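Local coordinates for endo-1,3-beta-glucanase, family GH16 (Zobellia galactanivorans, PDB 5FUI), which probably binds the beta-1,3-glucan laminarin through this C-terminal family 6 carbohydrate-binding module of a marine laminarinase, at residues Val24-Glu27 / Gly33-Val36; Ser75-Glu78 / Val83-Glu86. All coordinates share one frame; numbering follows the deposited sequence.

Interaction 1 (Val24-Glu27 / Gly33-Val36); sequences VQKE and GENV. With MG (magnesium ion), chain E.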
# COMPACT_ATOMS: atom_id res chain seq x y z
N VAL A 24 1.24 11.81 6.33
CA VAL A 24 0.43 11.68 5.12
C VAL A 24 -0.87 12.44 5.29
O VAL A 24 -1.21 12.85 6.43
CB VAL A 24 0.10 10.19 4.81
CG1 VAL A 24 1.38 9.36 4.59
CG2 VAL A 24 -0.83 9.57 5.86
N GLN A 25 -1.62 12.64 4.19
CA GLN A 25 -2.91 13.26 4.37
C GLN A 25 -3.91 12.57 3.46
O GLN A 25 -3.60 12.07 2.41
CB GLN A 25 -2.88 14.73 3.95
CG GLN A 25 -2.04 15.57 4.93
CD GLN A 25 -1.92 16.99 4.54
OE1 GLN A 25 -2.88 17.60 4.09
NE2 GLN A 25 -0.73 17.51 4.66
N LYS A 26 -5.16 12.58 3.87
CA LYS A 26 -6.28 12.05 3.05
C LYS A 26 -6.83 13.14 2.10
O LYS A 26 -6.81 14.36 2.44
CB LYS A 26 -7.45 11.60 3.95
CG LYS A 26 -7.16 10.47 4.93
CD LYS A 26 -8.43 10.14 5.70
CE LYS A 26 -8.24 9.07 6.74
NZ LYS A 26 -6.83 9.03 7.15
N GLU A 27 -7.35 12.70 0.95
CA GLU A 27 -7.92 13.66 -0.00
C GLU A 27 -8.96 12.90 -0.83
O GLU A 27 -8.93 11.69 -0.92
CB GLU A 27 -6.86 14.30 -0.90
CG GLU A 27 -6.15 13.26 -1.77
CD GLU A 27 -5.17 13.86 -2.73
OE1 GLU A 27 -5.36 15.04 -3.14
OE2 GLU A 27 -4.21 13.17 -3.15
N GLY A 33 -14.47 7.67 -2.86
CA GLY A 33 -13.85 7.62 -1.54
C GLY A 33 -12.66 8.59 -1.44
O GLY A 33 -12.65 9.69 -2.00
N GLU A 34 -11.65 8.12 -0.74
CA GLU A 34 -10.44 8.92 -0.45
C GLU A 34 -9.23 8.15 -0.96
O GLU A 34 -9.27 6.91 -1.14
CB GLU A 34 -10.29 9.31 1.10
CG GLU A 34 -11.36 10.25 1.55
CD GLU A 34 -11.30 10.34 3.09
OE1 GLU A 34 -11.58 9.31 3.77
OE2 GLU A 34 -10.90 11.40 3.58
N ASN A 35 -8.15 8.88 -1.12
CA ASN A 35 -6.82 8.29 -1.24
C ASN A 35 -5.91 8.95 -0.28
O ASN A 35 -6.19 9.99 0.25
CB ASN A 35 -6.28 8.38 -2.69
CG ASN A 35 -6.04 9.78 -3.19
OD1 ASN A 35 -6.89 10.38 -3.82
ND2 ASN A 35 -4.87 10.32 -2.95
N VAL A 36 -4.82 8.27 -0.00
CA VAL A 36 -3.67 8.87 0.78
C VAL A 36 -2.83 9.64 -0.21
O VAL A 36 -2.40 9.10 -1.29
CB VAL A 36 -2.87 7.76 1.50
CG1 VAL A 36 -1.86 8.38 2.42
CG2 VAL A 36 -3.85 6.99 2.35
MG MG E . -9.33 4.65 -1.11
O HOH W 1 -11.66 4.78 -1.15

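Interaction 2 (Ser75-Glu78 / Val83-Glu86); sequences SDLE and VLGE. With APY (2-aminomethyl-pyridine), chain C.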
# COMPACT_ATOMS: atom_id res chain seq x y z
N SER A 75 6.48 -2.93 1.84
CA SER A 75 5.37 -3.53 2.63
C SER A 75 5.98 -4.56 3.62
O SER A 75 6.99 -5.21 3.33
CB SER A 75 4.32 -4.21 1.76
OG SER A 75 4.96 -5.13 0.92
N ASP A 76 5.34 -4.64 4.81
CA ASP A 76 5.85 -5.54 5.84
C ASP A 76 4.77 -5.99 6.78
O ASP A 76 3.68 -5.38 6.80
CB ASP A 76 6.96 -4.82 6.65
CG ASP A 76 6.43 -3.81 7.59
OD1 ASP A 76 5.98 -4.15 8.68
OD2 ASP A 76 6.34 -2.59 7.23
N LEU A 77 5.05 -7.08 7.51
CA LEU A 77 4.15 -7.53 8.57
C LEU A 77 4.85 -7.38 9.93
O LEU A 77 6.09 -7.60 10.07
CB LEU A 77 3.86 -9.04 8.35
CG LEU A 77 3.24 -9.38 7.00
CD1 LEU A 77 3.10 -10.90 6.91
CD2 LEU A 77 1.98 -8.55 6.68
N GLU A 78 4.02 -6.95 10.91
CA GLU A 78 4.50 -6.85 12.33
C GLU A 78 5.69 -5.96 12.49
O GLU A 78 6.74 -6.36 13.07
CB GLU A 78 4.81 -8.28 12.87
CG GLU A 78 3.55 -9.15 12.88
CD GLU A 78 2.52 -8.55 13.90
OE1 GLU A 78 2.84 -8.32 15.09
OE2 GLU A 78 1.38 -8.21 13.57
N VAL A 83 9.56 -8.83 6.05
CA VAL A 83 9.50 -7.87 4.96
C VAL A 83 8.92 -8.56 3.73
O VAL A 83 9.38 -9.64 3.32
CB VAL A 83 10.91 -7.28 4.64
CG1 VAL A 83 10.93 -6.39 3.39
CG2 VAL A 83 11.37 -6.45 5.85
N LEU A 84 7.91 -7.94 3.11
CA LEU A 84 7.26 -8.56 1.97
C LEU A 84 7.92 -8.11 0.66
O LEU A 84 8.00 -8.87 -0.27
CB LEU A 84 5.77 -8.23 1.94
CG LEU A 84 5.01 -8.72 3.20
CD1 LEU A 84 3.59 -8.11 3.15
CD2 LEU A 84 5.03 -10.28 3.26
N GLY A 85 8.47 -6.91 0.64
CA GLY A 85 9.18 -6.42 -0.55
C GLY A 85 8.84 -4.97 -0.81
O GLY A 85 8.28 -4.27 0.04
N GLU A 86 9.35 -4.49 -1.95
CA GLU A 86 9.25 -3.11 -2.29
C GLU A 86 8.55 -2.92 -3.63
O GLU A 86 8.59 -3.76 -4.54
CB GLU A 86 10.59 -2.45 -2.35
CG GLU A 86 11.36 -2.56 -1.04
CD GLU A 86 12.77 -2.00 -1.03
OE1 GLU A 86 13.14 -1.27 -1.94
OE2 GLU A 86 13.41 -2.31 -0.02
N APY C . 5.77 -1.01 9.31
CM APY C . 5.28 0.22 8.72
C2 APY C . 5.43 0.95 10.05
C3 APY C . 6.56 1.71 10.25
C4 APY C . 6.79 2.35 11.50
C5 APY C . 5.90 2.10 12.56
C6 APY C . 4.77 1.32 12.35
N1 APY C . 4.59 0.72 11.12

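Interaction 1 (Val24-Glu27 / Gly33-Val36)
E27 and N35 form the hydrogen-bonded pair of a short antiparallel beta hairpin, strands 25-28 and 34-37, that runs beside the magnesium site of the module. E27 N donates to N35 O at 3.0 Å, and N35 N returns a bond to E27 O at 2.9 Å. The same two residues also join through their side chains: N35 ND2 reaches E27 OE2 at 2.9 Å (156° at the hydrogen), meeting the carboxylate on its anti side and 25° out of its plane, while the oxygen lies close to the amide plane of N35. Both residues place CG between the backbone N and the carbonyl carbon, which lets the glutamate, extended beyond CG, lie across the amide with the two planes 55° apart. A glycerol, probably from the crystallisation liquor, takes a second bond at E27 OE2. A weak bond from N35 ND2 to V36 O helps to fix the amide's rotation. On the face of K26 and V36, the carboxylate of E34 reaches in against the methylenes of K26, E34 OE2 3.5 Å from K26 CB, and V24 CB packs on V36 CG1. The carbonyl oxygen of E34 binds the magnesium ion at 2.3 Å, where E14, E16 and N126 complete the protein ligands. E34 thus coordinates through its backbone, so the pairing at the adjacent N35 probably steadies the carbonyl that the metal uses.

Interaction 2 (Ser75-Glu78 / Val83-Glu86)
S75 and L84 make the close side of this contact: S75 OG lies 3.4 Å from L84 CB, and L84 N donates to S75 O at 2.9 Å, the donor lying 32° out of the carbonyl plane. S75 OG is also hydrogen-bonded to Q103. Further along, the leucines L77 and L84 cross at about a right angle, L77 CD2 3.9 Å from L84 CD1, and both reach F114 and V107 in the core between the sheets. A straighter bond, S75 N to G85 O at 2.9 Å, completes a classic beta bulge, in which L84 and G85 together face S75 at the edge of the five-stranded sheet of the CBM6 beta-sandwich. The opposite face is looser, D76 CB coming no nearer than 4.3 Å to V83 CA, with V83 exposed. There the D76 carboxylate turns from strand 82-88 to the amine of 2-aminomethyl-pyridine, whose N lies 2.7 Å from D76 OD2 and makes a weak bond to OD1. D76 OD1 also accepts from G80 N. An alanine here would remove both oxygens, and would probably leave the ligand amine without its carboxylate and the G80 amide without this acceptor. W44, G115 and Y117 line the rest of this pocket.

Interaction 1 comes first along the chain and interaction 2 follows; they lie on opposite sides of the chain's centre, with centres 22 Å apart and nearest atoms about 13 Å apart. Each joins the strands of an antiparallel beta hairpin. Segments 24-27/33-36 belong to a small two-stranded hairpin, which V36 ties by a backbone hydrogen bond to I125 of strand 124-131, whereas 75-78/83-86 is an outer pair of the five-stranded sheet. There strand 110-118 is the in-sheet neighbour of 72-77, while strand 97-107, of the four-stranded sheet, meets the side of S75, L77 and L84. Each hairpin contributes one residue to a site, E34 to the magnesium and D76 to a 2-aminomethyl-pyridine pocket, with no direct touch between the two contacts.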